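Local coordinates for protein P43 (Trichuris muris, PDB 6QIX) that tethers to matrix and inhibits interleukin-13 function as the major secreted protein of a parasitic whipworm, at residues C34-P39 against P72-C77; H41-L46 against A54-T59; G60-P65 against A122-K127. All coordinates share one frame; numbering follows the deposited sequence.

Contact 1: residues C34-P39 against P72-C77; sequences CLWYPP and PPCGHC
Across from Pro73, the segment 34-39 offers essentially one residue, Trp36, but its approach begins with Cys34, whose SG is bound to Cys102, and with Leu35, which turns to helix 39-49. Trp36 then directs its side chain at 72-77: with CG anti to the backbone N (chi1 -163°), the indole lies with one face against Pro73. Evidence for a CH-pi contact is direct, since Pro73 CA stands 3.6 Å from the centroid of the six-membered ring of Trp36 and only 13° off its normal. The pyrrolidine reaches further along the indole, with Pro73 CD 3.8 Å from Trp36 CD1. Beyond the benzo end, Trp36 CZ3 is 3.8 Å from Cys77 CB, while Cys74 SG comes obliquely to the ring at 3.9 Å from CZ2. NE1 donates to Pro71 O, just before 72-77, which helps to set the rotation of the indole. The edge of Tyr37, at CD2, lies over the opposite face, so the indole is held between Pro73 and that edge. The Tyr37 hydroxyl bonds to Lys155 NZ and, at 2.8 Å, to a water that donates to Cys77 O. Cys74 to Cys77 form a type I' turn, closed by Cys77 N to Cys74 O at 3.0 Å; disulfides join them to Cys109 and Cys168 respectively. The chemistry is therefore mainly dispersive: an aromatic plate packed against a proline and a disulfide-held turn.

Contact 2: residues H41-L46 against A54-T59; sequences HMYSKL and AHRNLT. With NAG (2-acetamido-2-deoxy-beta-D-glucopyranose), chain C; ACT (acetate ion), chain D.
Tyr43 OH is held by two hydrogen bonds, one accepted and one donated: it accepts from Arg56 N at 3.1 Å, with a nearly straight N-H...O angle of 164°, and donates to an acetate O at 2.9 Å. The setting is a helix packed against the loop that returns along it, with Tyr43 on helix 39-49 as the main bridge. A chi1 of 159° swings its ring off the helix and over to the loop. Arg56 crosses this side chain at about a right angle, the ring and guanidinium planes standing 61° apart, and CB and CG of Arg56 lie beside the phenol oxygen.

The acetate, probably from the crystallisation liquor, meets the edges of both flat groups. Its O receives Arg56 NE at 2.8 Å as well as the tyrosine hydroxyl, and its OXT receives Arg56 NH2 at 3.1 Å; the positive guanidinium probably draws the ion in. Tyr145 OH is a further partner of the acetate. Arg56 NH1 instead donates to the carbonyls of Tyr361 and Lys363, linking the loop to the C-terminal part of the chain.

Apolar packing completes the helix-loop contact: Ala54 CB touches Tyr43 CE2 at 3.7 Å, and Leu58 CD1 reaches Tyr43 CB at 3.8 Å. Between these loop residues, Asn57 points away from the helix and carries the glycan. Its OD1 accepts from Thr59 N at 2.9 Å in an Asx turn, while its ND2 is bonded covalently to C1 of the N-acetylglucosamine.

Contact 3: residues G60-P65 against A122-K127; sequences GVMDLP and AFINEK
Met62 and Val61 meet the segment 122-127 in two separate patches, and van der Waals packing accounts for both. The Met62 contacts hold for one of two modelled conformers, so they are less certain than those of Val61 on Lys127. In that conformer the methyl end of Met62 does the touching: CE lies 3.6 Å from Ile124 CG1 and 3.7 Å from Asn125 CA, the methionine and isoleucine side chains crossing at a slant. Ile124 CG1 sits between its own backbone N and carbonyl carbon (chi1 57°), and it is this branch that presents itself to the methyl. Ile124 O also lies 3.5 Å from Met62 CE. In the second patch, Val61 CG1 comes 3.6 Å from Lys127 CE, against the aliphatic part of the lysine. The chain of Lys127, extended through chi3, carries CE to the valine; the bend at chi4 affects NZ alone. Leu128, next along the short helix, also touches both Val61 and Met62, and Tyr361 packs on Val61 and Lys127.

Hydrogen bonds hold each segment internally. Gly60 N donates to Asp63 OD2 at 2.8 Å, approaching from above the carboxylate plane by 56°, and this bond closes the short loop from Gly60 to Asp63, which contains Val61 and Met62. On the other side, Phe123 to Glu126 forms a type I turn, with Glu126 N to Phe123 O at 3.1 Å, and Lys127 N reaches Ile124 O at 3.2 Å. Further out, Lys127 O accepts from His345 NE2, and Glu126 forms a salt bridge with Lys129.

What results is a joint between the loop after helix 39-49 and the turn leading into helix 126-129, resting on methyl and methylene packing, to which the lysine contributes its hydrocarbon stem.

From the N terminus, residues 34-39 lead straight into helix 39-49, which supplies residues 41-46; the chain then turns back through 54-59, closing contact 2, and runs directly on into 60-65. Residues 72-77 come next and close contact 1, so contact 2 lies wholly within its span. Contact 3 opens within that span as well but closes only at 122-127, after strands 79-85, 95-101 and 109-112, and therefore crosses contact 1. Packing of Leu35 on Lys45 and Leu46 joins contacts 1 and 2. Contact 1 ties the loop before helix 39-49 to that before strand 79-85, contact 2 the helix to its following loop, and contact 3 that loop to helix 126-129.

Contact 1: residues C34-P39 against P72-C77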
loop_
_atom_site.group_PDB
_atom_site.type_symbol
_atom_site.label_atom_id
_atom_site.label_comp_id
_atom_site.label_asym_id
_atom_site.label_seq_id
_atom_site.Cartn_x
_atom_site.Cartn_y
_atom_site.Cartn_z
ATOM N N CYS A 34 -20.818 -3.672 13.737
ATOM C CA CYS A 34 -20.363 -3.081 12.478
ATOM C C CYS A 34 -19.269 -2.059 12.764
ATOM O O CYS A 34 -19.459 -1.151 13.581
ATOM C CB CYS A 34 -21.526 -2.426 11.731
ATOM S SG CYS A 34 -22.789 -3.622 11.115
ATOM N N LEU A 35 -18.114 -2.219 12.113
ATOM C CA LEU A 35 -16.926 -1.438 12.446
ATOM C C LEU A 35 -16.776 -0.228 11.531
ATOM O O LEU A 35 -17.226 -0.230 10.390
ATOM C CB LEU A 35 -15.659 -2.296 12.336
ATOM C CG LEU A 35 -15.625 -3.526 13.232
ATOM C CD1 LEU A 35 -14.340 -4.299 13.019
ATOM C CD2 LEU A 35 -15.779 -3.162 14.705
ATOM N N TRP A 36 -16.074 0.788 12.020
ATOM C CA TRP A 36 -15.908 2.001 11.239
ATOM C C TRP A 36 -14.621 2.715 11.635
ATOM O O TRP A 36 -13.912 2.319 12.557
ATOM C CB TRP A 36 -17.139 2.928 11.390
ATOM C CG TRP A 36 -17.232 3.973 10.321
ATOM C CD1 TRP A 36 -17.275 5.328 10.490
ATOM C CD2 TRP A 36 -17.250 3.746 8.912
ATOM N NE1 TRP A 36 -17.335 5.966 9.259
ATOM C CE2 TRP A 36 -17.306 5.011 8.280
ATOM C CE3 TRP A 36 -17.225 2.603 8.120
ATOM C CZ2 TRP A 36 -17.312 5.154 6.898
ATOM C CZ3 TRP A 36 -17.267 2.756 6.743
ATOM C CH2 TRP A 36 -17.307 4.021 6.148
ATOM N N TYR A 37 -14.340 3.786 10.918
ATOM C CA TYR A 37 -13.127 4.575 11.056
ATOM C C TYR A 37 -13.282 5.565 12.190
ATOM O O TYR A 37 -14.377 5.756 12.709
ATOM C CB TYR A 37 -12.853 5.273 9.727
ATOM C CG TYR A 37 -12.592 4.258 8.626
ATOM C CD1 TYR A 37 -11.314 3.726 8.430
ATOM C CD2 TYR A 37 -13.632 3.795 7.811
ATOM C CE1 TYR A 37 -11.077 2.803 7.473
ATOM C CE2 TYR A 37 -13.400 2.866 6.831
ATOM C CZ TYR A 37 -12.111 2.361 6.670
ATOM O OH TYR A 37 -11.850 1.418 5.699
ATOM N N PRO A 38 -12.206 6.249 12.590
ATOM C CA PRO A 38 -10.862 6.278 12.003
ATOM C C PRO A 38 -10.028 4.985 12.104
ATOM O O PRO A 38 -10.388 4.073 12.864
ATOM C CB PRO A 38 -10.158 7.404 12.779
ATOM C CG PRO A 38 -11.003 7.642 14.016
ATOM C CD PRO A 38 -12.371 7.185 13.715
ATOM N N PRO A 39 -8.933 4.929 11.327
ATOM C CA PRO A 39 -8.123 3.690 11.269
ATOM C C PRO A 39 -7.707 3.174 12.637
ATOM O O PRO A 39 -7.810 1.970 12.923
ATOM C CB PRO A 39 -6.899 4.112 10.432
ATOM C CG PRO A 39 -7.468 5.222 9.545
ATOM C CD PRO A 39 -8.435 5.970 10.408
ATOM N N PRO A 72 -20.201 9.213 8.660
ATOM C CA PRO A 72 -20.746 8.007 9.314
ATOM C C PRO A 72 -20.676 6.808 8.394
ATOM O O PRO A 72 -20.490 6.980 7.189
ATOM C CB PRO A 72 -22.197 8.397 9.625
ATOM C CG PRO A 72 -22.494 9.579 8.745
ATOM C CD PRO A 72 -21.209 10.272 8.457
ATOM N N PRO A 73 -20.824 5.587 8.938
ATOM C CA PRO A 73 -20.788 4.384 8.103
ATOM C C PRO A 73 -21.553 4.544 6.802
ATOM O O PRO A 73 -22.708 4.990 6.798
ATOM C CB PRO A 73 -21.404 3.312 9.013
ATOM C CG PRO A 73 -21.008 3.708 10.388
ATOM C CD PRO A 73 -21.055 5.264 10.362
ATOM N N CYS A 74 -20.908 4.171 5.695
ATOM C CA CYS A 74 -21.408 4.485 4.362
ATOM C C CYS A 74 -20.872 3.428 3.386
ATOM O O CYS A 74 -19.897 2.737 3.639
ATOM C CB CYS A 74 -21.132 5.943 3.930
ATOM S SG CYS A 74 -19.454 6.392 3.941
ATOM N N GLY A 75 -21.552 3.327 2.231
ATOM C CA GLY A 75 -20.937 2.807 1.006
ATOM C C GLY A 75 -20.818 1.315 0.891
ATOM O O GLY A 75 -20.125 0.836 -0.031
ATOM N N HIS A 76 -21.487 0.564 1.766
ATOM C CA HIS A 76 -21.211 -0.870 1.932
ATOM C C HIS A 76 -19.757 -1.102 2.392
ATOM O O HIS A 76 -19.169 -2.165 2.155
ATOM C CB HIS A 76 -21.525 -1.657 0.647
ATOM C CG HIS A 76 -22.901 -1.388 0.094
ATOM N ND1 HIS A 76 -23.962 -2.245 0.281
ATOM C CD2 HIS A 76 -23.388 -0.346 -0.622
ATOM C CE1 HIS A 76 -25.046 -1.741 -0.286
ATOM N NE2 HIS A 76 -24.726 -0.585 -0.842
ATOM N N CYS A 77 -19.169 -0.104 3.064
ATOM C CA CYS A 77 -17.774 -0.168 3.512
ATOM C C CYS A 77 -17.622 -0.577 4.981
ATOM O O CYS A 77 -16.508 -0.909 5.412
ATOM C CB CYS A 77 -17.096 1.182 3.269
ATOM S SG CYS A 77 -16.967 1.653 1.521
HETATM O O HOH W 1 -13.824 -0.465 4.985
#

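Contact 2: residues H41-L46 against A54-T59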
loop_
_atom_site.group_PDB
_atom_site.type_symbol
_atom_site.label_atom_id
_atom_site.label_comp_id
_atom_site.label_asym_id
_atom_site.label_seq_id
_atom_site.Cartn_x
_atom_site.Cartn_y
_atom_site.Cartn_z
ATOM N N HIS A 41 -9.179 3.484 15.472
ATOM C CA HIS A 41 -10.325 2.872 16.138
ATOM C C HIS A 41 -10.671 1.520 15.531
ATOM O O HIS A 41 -10.942 0.558 16.259
ATOM C CB HIS A 41 -11.529 3.788 16.043
ATOM C CG HIS A 41 -12.758 3.225 16.669
ATOM N ND1 HIS A 41 -13.869 2.869 15.936
ATOM C CD2 HIS A 41 -13.048 2.950 17.960
ATOM C CE1 HIS A 41 -14.808 2.429 16.759
ATOM N NE2 HIS A 41 -14.327 2.454 17.991
ATOM N N MET A 42 -10.678 1.428 14.201
ATOM C CA MET A 42 -10.979 0.149 13.563
ATOM C C MET A 42 -9.904 -0.885 13.889
ATOM O O MET A 42 -10.218 -2.043 14.185
ATOM C CB MET A 42 -11.133 0.334 12.045
ATOM C CG MET A 42 -11.374 -0.959 11.278
ATOM S SD MET A 42 -11.515 -0.695 9.490
ATOM C CE MET A 42 -13.119 0.123 9.475
ATOM N N TYR A 43 -8.629 -0.488 13.841
ATOM C CA TYR A 43 -7.559 -1.400 14.239
ATOM C C TYR A 43 -7.736 -1.860 15.689
ATOM O O TYR A 43 -7.530 -3.043 16.010
ATOM C CB TYR A 43 -6.208 -0.708 14.042
ATOM C CG TYR A 43 -5.103 -1.317 14.864
ATOM C CD1 TYR A 43 -4.590 -2.552 14.538
ATOM C CD2 TYR A 43 -4.577 -0.663 15.972
ATOM C CE1 TYR A 43 -3.553 -3.131 15.299
ATOM C CE2 TYR A 43 -3.582 -1.226 16.733
ATOM C CZ TYR A 43 -3.073 -2.458 16.396
ATOM O OH TYR A 43 -2.070 -3.003 17.136
ATOM N N SER A 44 -8.125 -0.938 16.578
ATOM C CA SER A 44 -8.331 -1.288 17.983
ATOM C C SER A 44 -9.393 -2.369 18.131
ATOM O O SER A 44 -9.223 -3.326 18.894
ATOM C CB SER A 44 -8.741 -0.045 18.777
ATOM O OG SER A 44 -7.618 0.799 19.008
ATOM N N LYS A 45 -10.496 -2.232 17.401
ATOM C CA LYS A 45 -11.574 -3.203 17.513
ATOM C C LYS A 45 -11.184 -4.527 16.883
ATOM O O LYS A 45 -11.558 -5.585 17.393
ATOM C CB LYS A 45 -12.837 -2.665 16.845
ATOM C CG LYS A 45 -13.347 -1.406 17.460
ATOM C CD LYS A 45 -14.152 -1.683 18.716
ATOM C CE LYS A 45 -15.185 -0.583 18.937
ATOM N NZ LYS A 45 -15.320 -0.238 20.374
ATOM N N LEU A 46 -10.469 -4.489 15.754
ATOM C CA LEU A 46 -9.973 -5.728 15.139
ATOM C C LEU A 46 -9.052 -6.476 16.088
ATOM O O LEU A 46 -9.141 -7.707 16.222
ATOM C CB LEU A 46 -9.228 -5.432 13.826
ATOM C CG LEU A 46 -10.094 -4.866 12.686
ATOM C CD1 LEU A 46 -9.214 -4.476 11.493
ATOM C CD2 LEU A 46 -11.142 -5.872 12.271
ATOM N N ALA A 54 -4.204 -3.466 21.630
ATOM C CA ALA A 54 -3.933 -2.674 20.430
ATOM C C ALA A 54 -2.667 -1.881 20.711
ATOM O O ALA A 54 -2.711 -0.766 21.230
ATOM C CB ALA A 54 -5.107 -1.765 20.085
ATOM N N HIS A 55 -1.518 -2.458 20.363
ATOM C CA HIS A 55 -0.239 -1.862 20.729
ATOM C C HIS A 55 0.292 -0.872 19.704
ATOM O O HIS A 55 1.118 -0.026 20.057
ATOM C CB HIS A 55 0.802 -2.963 20.948
ATOM C CG HIS A 55 0.551 -3.796 22.170
ATOM N ND1 HIS A 55 0.439 -3.254 23.434
ATOM C CD2 HIS A 55 0.395 -5.133 22.319
ATOM C CE1 HIS A 55 0.223 -4.220 24.308
ATOM N NE2 HIS A 55 0.193 -5.370 23.658
ATOM N N ARG A 56 -0.144 -0.955 18.456
ATOM C CA ARG A 56 0.311 -0.012 17.447
ATOM C C ARG A 56 -0.406 1.317 17.607
ATOM O O ARG A 56 -1.582 1.367 17.989
ATOM C CB ARG A 56 0.060 -0.557 16.040
ATOM C CG ARG A 56 0.704 -1.891 15.773
ATOM C CD ARG A 56 0.309 -2.484 14.407
ATOM N NE ARG A 56 0.758 -3.870 14.325
ATOM C CZ ARG A 56 2.029 -4.233 14.164
ATOM N NH1 ARG A 56 2.966 -3.309 14.020
ATOM N NH2 ARG A 56 2.361 -5.522 14.130
ATOM N N ASN A 57 0.299 2.398 17.278
ATOM C CA ASN A 57 -0.321 3.718 17.158
ATOM C C ASN A 57 -0.356 4.090 15.679
ATOM O O ASN A 57 0.664 4.472 15.113
ATOM C CB ASN A 57 0.433 4.765 17.968
ATOM C CG ASN A 57 -0.072 6.175 17.713
ATOM O OD1 ASN A 57 -1.087 6.360 17.043
ATOM N ND2 ASN A 57 0.640 7.187 18.247
ATOM N N LEU A 58 -1.537 3.991 15.053
ATOM C CA LEU A 58 -1.662 4.305 13.635
ATOM C C LEU A 58 -2.125 5.731 13.389
ATOM O O LEU A 58 -2.284 6.123 12.230
ATOM C CB LEU A 58 -2.645 3.349 12.942
ATOM C CG LEU A 58 -2.381 1.856 13.058
ATOM C CD1 LEU A 58 -3.421 1.048 12.241
ATOM C CD2 LEU A 58 -0.965 1.537 12.578
ATOM N N THR A 59 -2.362 6.505 14.437
ATOM C CA THR A 59 -2.794 7.878 14.244
ATOM C C THR A 59 -1.776 8.627 13.402
ATOM O O THR A 59 -0.578 8.576 13.674
ATOM C CB THR A 59 -2.980 8.567 15.592
ATOM O OG1 THR A 59 -3.909 7.812 16.378
ATOM C CG2 THR A 59 -3.513 9.978 15.394
HETATM C C1 NAG C . 0.243 8.582 18.069
HETATM C C2 NAG C . 0.510 9.398 19.332
HETATM C C3 NAG C . 0.056 10.843 19.134
HETATM C C4 NAG C . 0.720 11.446 17.902
HETATM C C5 NAG C . 0.457 10.574 16.677
HETATM C C6 NAG C . 1.192 11.060 15.442
HETATM C C7 NAG C . 0.511 8.070 21.397
HETATM C C8 NAG C . -0.313 7.532 22.526
HETATM N N2 NAG C . -0.144 8.804 20.488
HETATM O O3 NAG C . 0.390 11.620 20.278
HETATM O O4 NAG C . 0.215 12.757 17.668
HETATM O O5 NAG C . 0.888 9.224 16.927
HETATM O O6 NAG C . 2.502 10.514 15.323
HETATM O O7 NAG C . 1.721 7.848 21.309
HETATM C C ACT D . -1.203 -6.517 15.130
HETATM O O ACT D . -1.194 -5.410 15.696
HETATM O OXT ACT D . -0.307 -7.048 14.425
HETATM C CH3 ACT D . -2.525 -7.300 15.287
#

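Contact 3: residues G60-P65 against A122-K127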
loop_
_atom_site.group_PDB
_atom_site.type_symbol
_atom_site.label_atom_id
_atom_site.label_comp_id
_atom_site.label_asym_id
_atom_site.label_seq_id
_atom_site.Cartn_x
_atom_site.Cartn_y
_atom_site.Cartn_z
ATOM N N GLY A 60 -2.255 9.335 12.384
ATOM C CA GLY A 60 -1.382 10.120 11.536
ATOM C C GLY A 60 -0.819 9.379 10.346
ATOM O O GLY A 60 -0.241 10.015 9.451
ATOM N N VAL A 61 -0.987 8.059 10.294
ATOM C CA VAL A 61 -0.429 7.285 9.199
ATOM C C VAL A 61 -1.323 7.348 7.971
ATOM O O VAL A 61 -0.830 7.458 6.847
ATOM C CB VAL A 61 -0.203 5.833 9.653
ATOM C CG1 VAL A 61 0.326 4.993 8.503
ATOM C CG2 VAL A 61 0.729 5.787 10.844
ATOM N N MET A 62 -2.635 7.248 8.139
ATOM C CA MET A 62 -3.529 7.298 6.990
ATOM C C MET A 62 -4.848 7.939 7.411
ATOM O O MET A 62 -5.933 7.411 7.164
ATOM C CB MET A 62 -3.736 5.906 6.388
ATOM C CG MET A 62 -3.866 4.780 7.388
ATOM S SD MET A 62 -4.787 3.373 6.717
ATOM C CE MET A 62 -4.294 3.428 4.995
ATOM N N ASP A 63 -4.761 9.095 8.054
ATOM C CA ASP A 63 -5.948 9.841 8.435
ATOM C C ASP A 63 -6.392 10.738 7.283
ATOM O O ASP A 63 -5.674 10.938 6.298
ATOM C CB ASP A 63 -5.676 10.649 9.704
ATOM C CG ASP A 63 -5.496 9.759 10.929
ATOM O OD1 ASP A 63 -6.019 8.618 10.913
ATOM O OD2 ASP A 63 -4.841 10.195 11.898
ATOM N N LEU A 64 -7.623 11.267 7.408
ATOM C CA LEU A 64 -8.107 12.226 6.444
ATOM C C LEU A 64 -7.331 13.538 6.584
ATOM O O LEU A 64 -6.800 13.855 7.664
ATOM C CB LEU A 64 -9.595 12.470 6.639
ATOM C CG LEU A 64 -10.540 11.289 6.511
ATOM C CD1 LEU A 64 -12.002 11.796 6.715
ATOM C CD2 LEU A 64 -10.375 10.618 5.143
ATOM N N PRO A 65 -7.244 14.323 5.508
ATOM C CA PRO A 65 -6.455 15.554 5.581
ATOM C C PRO A 65 -6.973 16.483 6.667
ATOM O O PRO A 65 -8.163 16.515 6.977
ATOM C CB PRO A 65 -6.604 16.173 4.185
ATOM C CG PRO A 65 -7.632 15.346 3.452
ATOM C CD PRO A 65 -7.707 14.030 4.136
ATOM N N ALA A 122 -8.568 3.570 -2.338
ATOM C CA ALA A 122 -8.374 2.154 -2.644
ATOM C C ALA A 122 -6.948 1.670 -2.474
ATOM O O ALA A 122 -6.739 0.448 -2.349
ATOM C CB ALA A 122 -8.789 1.836 -4.082
ATOM N N PHE A 123 -5.961 2.553 -2.480
ATOM C CA PHE A 123 -4.577 2.066 -2.447
ATOM C C PHE A 123 -3.742 2.672 -1.328
ATOM O O PHE A 123 -2.560 2.292 -1.185
ATOM C CB PHE A 123 -3.892 2.289 -3.812
ATOM C CG PHE A 123 -4.053 3.677 -4.359
ATOM C CD1 PHE A 123 -3.153 4.672 -4.010
ATOM C CD2 PHE A 123 -5.103 3.978 -5.216
ATOM C CE1 PHE A 123 -3.301 5.937 -4.472
ATOM C CE2 PHE A 123 -5.262 5.257 -5.701
ATOM C CZ PHE A 123 -4.344 6.238 -5.338
ATOM N N ILE A 124 -4.307 3.576 -0.509
ATOM C CA ILE A 124 -3.515 4.098 0.616
ATOM C C ILE A 124 -3.085 2.972 1.566
ATOM O O ILE A 124 -2.065 3.095 2.279
ATOM C CB ILE A 124 -4.269 5.207 1.380
ATOM C CG1 ILE A 124 -5.620 4.708 1.882
ATOM C CG2 ILE A 124 -4.411 6.412 0.496
ATOM C CD1 ILE A 124 -6.472 5.806 2.461
ATOM N N ASN A 125 -3.826 1.871 1.601
ATOM C CA ASN A 125 -3.486 0.819 2.553
ATOM C C ASN A 125 -2.142 0.170 2.256
ATOM O O ASN A 125 -1.609 -0.516 3.133
ATOM C CB ASN A 125 -4.600 -0.225 2.624
ATOM C CG ASN A 125 -4.786 -1.031 1.338
ATOM O OD1 ASN A 125 -4.210 -0.745 0.275
ATOM N ND2 ASN A 125 -5.648 -2.044 1.434
ATOM N N GLU A 126 -1.577 0.393 1.065
ATOM C CA GLU A 126 -0.280 -0.190 0.748
ATOM C C GLU A 126 0.794 0.267 1.737
ATOM O O GLU A 126 1.784 -0.443 1.957
ATOM C CB GLU A 126 0.133 0.167 -0.685
ATOM C CG GLU A 126 -0.684 -0.493 -1.785
ATOM C CD GLU A 126 -0.489 -2.019 -1.927
ATOM O OE1 GLU A 126 0.577 -2.562 -1.537
ATOM O OE2 GLU A 126 -1.446 -2.668 -2.467
ATOM N N LYS A 127 0.632 1.462 2.309
ATOM C CA LYS A 127 1.599 1.962 3.286
ATOM C C LYS A 127 1.718 1.021 4.474
ATOM O O LYS A 127 2.829 0.789 5.005
ATOM C CB LYS A 127 1.148 3.340 3.754
ATOM C CG LYS A 127 2.001 4.017 4.807
ATOM C CD LYS A 127 1.765 5.540 4.800
ATOM C CE LYS A 127 2.529 6.289 5.901
ATOM N NZ LYS A 127 3.227 7.519 5.376
#